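Local structure of nitrosopumilus output domain-containing protein (Pyrococcus horikoshii, 2P9X) at residues 48-53 / 85-90. The protein is of unknown function but binds zinc ions and belongs to the all-helical Nitrosopumilus output domain family. Numbering follows the deposited sequence.
Sequences KFKEAV and SLEELV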
loop_
_atom_site.group_PDB
_atom_site.type_symbol
_atom_site.label_atom_id
_atom_site.label_comp_id
_atom_site.label_asym_id
_atom_site.label_seq_id
_atom_site.Cartn_x
_atom_site.Cartn_y
_atom_site.Cartn_z
ATOM N N LYS A 48 -11.081 -2.518 -15.349
ATOM C CA LYS A 48 -9.729 -2.010 -15.574
ATOM C C LYS A 48 -9.369 -0.978 -14.505
ATOM O O LYS A 48 -8.230 -0.920 -14.041
ATOM C CB LYS A 48 -9.619 -1.386 -16.966
ATOM C CG LYS A 48 -8.207 -0.974 -17.353
ATOM C CD LYS A 48 -8.105 -0.610 -18.826
ATOM C CE LYS A 48 -8.425 -1.805 -19.714
ATOM N NZ LYS A 48 -7.525 -2.962 -19.442
ATOM N N PHE A 49 -10.347 -0.166 -14.113
ATOM C CA PHE A 49 -10.119 0.849 -13.091
ATOM C C PHE A 49 -9.777 0.148 -11.774
ATOM O O PHE A 49 -8.826 0.528 -11.082
ATOM C CB PHE A 49 -11.374 1.727 -12.935
ATOM C CG PHE A 49 -11.293 2.722 -11.805
ATOM C CD1 PHE A 49 -10.718 3.974 -12.007
ATOM C CD2 PHE A 49 -11.781 2.407 -10.542
ATOM C CE1 PHE A 49 -10.630 4.898 -10.965
ATOM C CE2 PHE A 49 -11.700 3.327 -9.487
ATOM C CZ PHE A 49 -11.123 4.572 -9.703
ATOM N N LYS A 50 -10.543 -0.886 -11.431
ATOM C CA LYS A 50 -10.291 -1.624 -10.201
ATOM C C LYS A 50 -8.900 -2.244 -10.234
ATOM O O LYS A 50 -8.160 -2.186 -9.251
ATOM C CB LYS A 50 -11.351 -2.712 -10.010
ATOM C CG LYS A 50 -12.638 -2.178 -9.402
ATOM C CD LYS A 50 -13.717 -3.253 -9.310
ATOM C CE LYS A 50 -13.149 -4.600 -8.903
ATOM N NZ LYS A 50 -14.104 -5.375 -8.059
ATOM N N GLU A 51 -8.549 -2.828 -11.375
ATOM C CA GLU A 51 -7.241 -3.448 -11.545
ATOM C C GLU A 51 -6.141 -2.406 -11.343
ATOM O O GLU A 51 -5.143 -2.674 -10.677
ATOM C CB GLU A 51 -7.121 -4.051 -12.952
ATOM C CG GLU A 51 -5.742 -4.616 -13.272
ATOM C CD GLU A 51 -5.596 -5.043 -14.728
ATOM O OE1 GLU A 51 -6.573 -4.909 -15.498
ATOM O OE2 GLU A 51 -4.497 -5.509 -15.102
ATOM N N ALA A 52 -6.337 -1.218 -11.912
ATOM C CA ALA A 52 -5.352 -0.143 -11.802
ATOM C C ALA A 52 -5.145 0.322 -10.367
ATOM O O ALA A 52 -4.018 0.549 -9.946
ATOM C CB ALA A 52 -5.761 1.047 -12.676
ATOM N N VAL A 53 -6.229 0.489 -9.615
ATOM C CA VAL A 53 -6.097 0.919 -8.230
ATOM C C VAL A 53 -5.395 -0.173 -7.420
ATOM O O VAL A 53 -4.608 0.118 -6.519
ATOM C CB VAL A 53 -7.478 1.220 -7.603
ATOM C CG1 VAL A 53 -7.312 1.676 -6.161
ATOM C CG2 VAL A 53 -8.191 2.277 -8.431
ATOM N N SER A 85 -20.248 -4.369 -6.280
ATOM C CA SER A 85 -18.986 -4.201 -6.993
ATOM C C SER A 85 -19.113 -2.992 -7.915
ATOM O O SER A 85 -20.221 -2.591 -8.272
ATOM C CB SER A 85 -18.665 -5.436 -7.836
ATOM O OG SER A 85 -19.539 -5.532 -8.947
ATOM N N LEU A 86 -17.984 -2.417 -8.307
ATOM C CA LEU A 86 -18.013 -1.260 -9.188
ATOM C C LEU A 86 -18.653 -1.625 -10.533
ATOM O O LEU A 86 -19.357 -0.808 -11.127
ATOM C CB LEU A 86 -16.595 -0.718 -9.399
ATOM C CG LEU A 86 -16.460 0.600 -10.163
ATOM C CD1 LEU A 86 -17.142 1.725 -9.389
ATOM C CD2 LEU A 86 -14.987 0.915 -10.353
ATOM N N GLU A 87 -18.413 -2.849 -11.008
ATOM C CA GLU A 87 -18.988 -3.293 -12.279
ATOM C C GLU A 87 -20.506 -3.297 -12.194
ATOM O O GLU A 87 -21.190 -2.832 -13.111
ATOM C CB GLU A 87 -18.499 -4.697 -12.653
ATOM C CG GLU A 87 -17.044 -4.752 -13.055
ATOM C CD GLU A 87 -16.136 -5.127 -11.904
ATOM O OE1 GLU A 87 -16.456 -4.784 -10.747
ATOM O OE2 GLU A 87 -15.095 -5.762 -12.165
ATOM N N GLU A 88 -21.033 -3.832 -11.097
ATOM C CA GLU A 88 -22.477 -3.867 -10.903
ATOM C C GLU A 88 -23.012 -2.449 -10.745
ATOM O O GLU A 88 -24.124 -2.142 -11.180
ATOM C CB GLU A 88 -22.838 -4.681 -9.661
ATOM C CG GLU A 88 -22.585 -6.167 -9.801
ATOM C CD GLU A 88 -22.903 -6.936 -8.531
ATOM O OE1 GLU A 88 -23.322 -6.310 -7.531
ATOM O OE2 GLU A 88 -22.727 -8.171 -8.536
ATOM N N LEU A 89 -22.216 -1.582 -10.117
ATOM C CA LEU A 89 -22.623 -0.197 -9.897
ATOM C C LEU A 89 -22.789 0.542 -11.222
ATOM O O LEU A 89 -23.753 1.288 -11.411
ATOM C CB LEU A 89 -21.591 0.530 -9.026
ATOM C CG LEU A 89 -21.941 1.962 -8.610
ATOM C CD1 LEU A 89 -23.128 1.947 -7.649
ATOM C CD2 LEU A 89 -20.731 2.624 -7.960
ATOM N N VAL A 90 -21.845 0.339 -12.136
ATOM C CA VAL A 90 -21.904 0.985 -13.440
ATOM C C VAL A 90 -23.088 0.428 -14.220
ATOM O O VAL A 90 -23.794 1.165 -14.908
ATOM C CB VAL A 90 -20.594 0.754 -14.231
ATOM C CG1 VAL A 90 -20.748 1.238 -15.667
ATOM C CG2 VAL A 90 -19.449 1.501 -13.544
#
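Lys-50 lies against Leu-86 and Glu-87, and Phe-49 meets Leu-86 beside them. The contact is a helix-helix packing in an all-helical domain. It joins helix 46-57 to the first turn of helix 86-97. The two segments run roughly antiparallel, at 148°, and their axes come no closer than 11.3 Å. Side chains therefore bridge the gap, with no hydrogen bond across it. Lys-50 has the largest share of the buried surface. Its methylene chain and the Leu-86 side chain slide past each other in opposite directions, with Lys-50 CD 3.8 Å from Leu-86 CB. Leu-86 then reaches further with one branch. Its CD2 methyl sits 3.5 Å from Phe-49 CD2 and approaches the ring obliquely. The same methyl also touches Lys-50 CG at 4.0 Å, so it lies against both neighbours. Val-53 CG2 lies over one face of the Phe-49 ring, offset toward its rim, and Leu-31 of helix 23-35 also packs against this side chain. The Phe-49 side chain is about 8 Å from that of Glu-28, a residue known to bind zinc, although no zinc is bound to it in this chain.

The polar edge is looser. The Glu-87 chain bends at chi2 (95°), which brings its carboxylate to the lysine; the two side chains cross at about a right angle. The salt bridge from Lys-50 NZ to Glu-87 OE1 is long, at 3.6 Å. The stronger partner of this ammonium is Glu-66 of helix 59-76. Glu-66 also accepts a hydrogen bond from Leu-86 N, so one carboxylate links the lysine to the start of helix 86-97. Ser-85 is the N-cap of that helix, and its OG accepts from Glu-88 N at 3.1 Å. Glu-87 OE1 is buried here without a hydrogen-bond partner, and Lys-50 CD lies 3.5 Å from it.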